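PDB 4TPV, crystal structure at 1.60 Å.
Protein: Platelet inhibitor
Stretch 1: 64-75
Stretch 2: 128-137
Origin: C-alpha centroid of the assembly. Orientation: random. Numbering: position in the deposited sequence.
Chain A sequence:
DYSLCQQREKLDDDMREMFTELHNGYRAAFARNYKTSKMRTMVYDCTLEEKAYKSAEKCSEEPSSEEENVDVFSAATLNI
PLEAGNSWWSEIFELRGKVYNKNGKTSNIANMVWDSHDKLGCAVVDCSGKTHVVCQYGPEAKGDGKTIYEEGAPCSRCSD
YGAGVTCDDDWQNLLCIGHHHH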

# COMPACT_ATOMS: atom_id res chain seq x y z
N SER A 64 -3.22 2.07 14.14
CA SER A 64 -3.11 1.29 15.35
C SER A 64 -1.93 0.30 15.34
O SER A 64 -1.65 -0.34 16.35
CB SER A 64 -4.40 0.51 15.61
OG SER A 64 -4.65 -0.41 14.56
N SER A 65 -1.24 0.19 14.20
CA SER A 65 -0.07 -0.68 14.05
C SER A 65 0.80 -0.15 12.92
O SER A 65 0.34 0.71 12.15
CB SER A 65 -0.48 -2.12 13.76
OG SER A 65 -1.04 -2.22 12.45
N GLU A 66 2.03 -0.66 12.78
CA GLU A 66 2.94 -0.11 11.76
C GLU A 66 2.44 -0.34 10.32
O GLU A 66 2.75 0.46 9.41
CB GLU A 66 4.36 -0.67 11.91
CG GLU A 66 5.15 -0.14 13.10
CD GLU A 66 5.47 1.35 12.98
OE1 GLU A 66 5.57 1.86 11.85
OE2 GLU A 66 5.64 1.99 14.04
N GLU A 67 1.67 -1.41 10.11
CA GLU A 67 1.24 -1.75 8.75
C GLU A 67 -0.17 -1.22 8.40
O GLU A 67 -0.81 -1.69 7.46
CB GLU A 67 1.31 -3.28 8.54
CG GLU A 67 2.49 -3.76 7.66
CD GLU A 67 3.87 -3.62 8.31
OE1 GLU A 67 3.96 -3.63 9.55
OE2 GLU A 67 4.87 -3.55 7.57
N GLU A 68 -0.62 -0.20 9.11
CA GLU A 68 -1.90 0.42 8.81
C GLU A 68 -1.75 1.87 8.34
O GLU A 68 -0.99 2.66 8.90
CB GLU A 68 -2.80 0.36 10.02
CG GLU A 68 -4.17 0.94 9.77
CD GLU A 68 -5.08 0.69 10.94
OE1 GLU A 68 -4.96 1.41 11.94
OE2 GLU A 68 -5.90 -0.25 10.86
N ASN A 69 -2.50 2.21 7.29
CA ASN A 69 -2.68 3.60 6.86
C ASN A 69 -4.10 4.06 7.14
O ASN A 69 -5.05 3.28 6.94
CB ASN A 69 -2.37 3.76 5.36
CG ASN A 69 -0.89 3.82 5.05
OD1 ASN A 69 -0.05 3.70 5.93
ND2 ASN A 69 -0.58 3.98 3.76
N VAL A 70 -4.28 5.30 7.58
CA VAL A 70 -5.61 5.86 7.79
C VAL A 70 -5.73 7.21 7.12
O VAL A 70 -4.77 7.99 7.10
CB VAL A 70 -5.92 6.01 9.30
CG1 VAL A 70 -7.36 6.50 9.54
CG2 VAL A 70 -5.68 4.68 10.00
N ASP A 71 -6.90 7.46 6.54
CA ASP A 71 -7.24 8.79 6.05
C ASP A 71 -8.64 9.15 6.48
O ASP A 71 -9.51 8.28 6.54
CB ASP A 71 -7.11 8.84 4.54
CG ASP A 71 -7.18 10.26 3.99
OD1 ASP A 71 -6.83 11.22 4.71
OD2 ASP A 71 -7.58 10.39 2.82
N VAL A 72 -8.87 10.42 6.79
CA VAL A 72 -10.14 10.88 7.30
C VAL A 72 -10.56 12.14 6.55
O VAL A 72 -9.79 13.11 6.49
CB VAL A 72 -10.08 11.20 8.82
CG1 VAL A 72 -11.43 11.73 9.32
CG2 VAL A 72 -9.65 9.98 9.62
N PHE A 73 -11.77 12.16 6.00
CA PHE A 73 -12.26 13.35 5.28
C PHE A 73 -13.77 13.39 5.16
O PHE A 73 -14.45 12.39 5.38
CB PHE A 73 -11.67 13.43 3.86
CG PHE A 73 -11.85 12.17 3.04
CD1 PHE A 73 -13.04 11.92 2.38
CD2 PHE A 73 -10.82 11.23 2.95
CE1 PHE A 73 -13.20 10.75 1.63
CE2 PHE A 73 -10.98 10.07 2.21
CZ PHE A 73 -12.17 9.83 1.55
N SER A 74 -14.30 14.57 4.82
CA SER A 74 -15.67 14.72 4.38
C SER A 74 -15.65 15.63 3.17
O SER A 74 -14.62 16.28 2.92
CB SER A 74 -16.56 15.29 5.48
OG SER A 74 -17.92 15.28 5.09
N ALA A 75 -16.76 15.70 2.43
CA ALA A 75 -16.85 16.52 1.23
C ALA A 75 -15.66 16.30 0.30
O ALA A 75 -14.99 17.26 -0.10
CB ALA A 75 -16.95 18.00 1.60
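Stretch 2 128-137: SGKTHVVCQY

How does stretch 2 run against stretch 1? Both are extended: strand 130-137 lies antiparallel beside strand 68-73, their N-to-C directions 165° apart and their axes approaching to 4.7 Å. The register pairs Glu68 with Gln136, Val70 with Val134, Val72 with His132 and Phe73 with Thr131; a type I turn from Ser65 to Glu68 leads into the first strand.

What holds the backbones together? Asn69, Asp71 and Phe73 each make two hydrogen bonds with their partners, because each turns both its N and its O toward stretch 2 and so closes a ring: Asn69 N to Cys135 O at 2.9 Å and Cys135 N to Asn69 O at 3.1 Å, with Asp71 and Val133, then Phe73 and Thr131, repeating the pattern. Between them Glu68, Val70 and Val72 form non-hydrogen-bonded pairs. Tyr137 N adds a hydrogen bond to Glu67 O at 3.0 Å.

Which side chains meet on the face carrying Val70? Val72 CG2 sits over the His132 ring, 3.7 Å from its centroid, while Val70 CG2 lies 4.1 Å from Val134 CG2. At the end of that face, water 1 links the turn to Gln136, bridging Ser65 OG (2.9 Å) and Gln136 NE2 (3.0 Å).

And on the face carrying Phe73? Its ring packs along stretch 2, with CE1 3.8 Å from Thr131 CB and CE2 3.8 Å from Val133 CG2.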

# COMPACT_ATOMS: atom_id res chain seq x y z
N SER A 128 -19.20 9.11 12.41
CA SER A 128 -19.78 10.37 12.86
C SER A 128 -19.78 11.42 11.75
O SER A 128 -19.51 12.59 11.99
CB SER A 128 -19.03 10.89 14.09
OG SER A 128 -19.91 11.58 14.97
N GLY A 129 -20.07 10.98 10.53
CA GLY A 129 -20.26 11.89 9.42
C GLY A 129 -19.00 12.14 8.61
O GLY A 129 -19.04 12.87 7.61
N LYS A 130 -17.89 11.54 9.03
CA LYS A 130 -16.65 11.59 8.26
C LYS A 130 -16.32 10.22 7.67
O LYS A 130 -16.53 9.20 8.32
CB LYS A 130 -15.48 12.04 9.13
CG LYS A 130 -15.66 13.40 9.77
CD LYS A 130 -14.46 13.76 10.62
CE LYS A 130 -14.70 15.05 11.39
NZ LYS A 130 -15.81 14.93 12.38
N THR A 131 -15.76 10.21 6.47
CA THR A 131 -15.30 8.96 5.86
C THR A 131 -13.92 8.62 6.40
O THR A 131 -13.04 9.47 6.41
CB THR A 131 -15.28 9.06 4.33
OG1 THR A 131 -16.60 9.40 3.87
CG2 THR A 131 -14.83 7.75 3.69
N HIS A 132 -13.76 7.39 6.87
CA HIS A 132 -12.44 6.85 7.20
C HIS A 132 -12.09 5.81 6.17
O HIS A 132 -12.88 4.91 5.88
CB HIS A 132 -12.40 6.21 8.59
CG HIS A 132 -12.49 7.18 9.74
ND1 HIS A 132 -11.88 6.94 10.95
CD2 HIS A 132 -13.11 8.38 9.85
CE1 HIS A 132 -12.12 7.95 11.77
NE2 HIS A 132 -12.86 8.84 11.13
N VAL A 133 -10.91 5.95 5.59
CA VAL A 133 -10.37 4.96 4.69
C VAL A 133 -9.18 4.35 5.40
O VAL A 133 -8.32 5.08 5.90
CB VAL A 133 -9.92 5.57 3.36
CG1 VAL A 133 -9.32 4.49 2.47
CG2 VAL A 133 -11.09 6.27 2.68
N VAL A 134 -9.14 3.02 5.47
CA VAL A 134 -8.02 2.31 6.11
C VAL A 134 -7.50 1.25 5.16
O VAL A 134 -8.28 0.48 4.60
CB VAL A 134 -8.46 1.63 7.43
CG1 VAL A 134 -7.36 0.73 7.96
CG2 VAL A 134 -8.89 2.67 8.47
N CYS A 135 -6.18 1.21 4.98
CA CYS A 135 -5.56 0.12 4.25
C CYS A 135 -4.56 -0.57 5.16
O CYS A 135 -3.85 0.06 5.94
CB CYS A 135 -4.88 0.62 2.98
SG CYS A 135 -5.98 1.19 1.65
N GLN A 136 -4.54 -1.90 5.06
CA GLN A 136 -3.63 -2.74 5.80
C GLN A 136 -2.69 -3.40 4.80
O GLN A 136 -3.11 -3.80 3.70
CB GLN A 136 -4.41 -3.80 6.62
CG GLN A 136 -5.24 -3.20 7.75
CD GLN A 136 -4.48 -3.14 9.05
OE1 GLN A 136 -3.32 -3.56 9.13
NE2 GLN A 136 -5.13 -2.61 10.09
N TYR A 137 -1.42 -3.49 5.17
CA TYR A 137 -0.40 -4.02 4.28
C TYR A 137 0.28 -5.25 4.86
O TYR A 137 0.23 -5.52 6.07
CB TYR A 137 0.63 -2.93 3.98
CG TYR A 137 0.00 -1.67 3.41
CD1 TYR A 137 -0.27 -1.56 2.06
CD2 TYR A 137 -0.39 -0.62 4.25
CE1 TYR A 137 -0.88 -0.40 1.53
CE2 TYR A 137 -1.00 0.52 3.74
CZ TYR A 137 -1.23 0.63 2.37
OH TYR A 137 -1.82 1.78 1.87
O HOH W 1 -3.90 -2.03 12.76
O HOH W 2 -17.25 11.83 3.63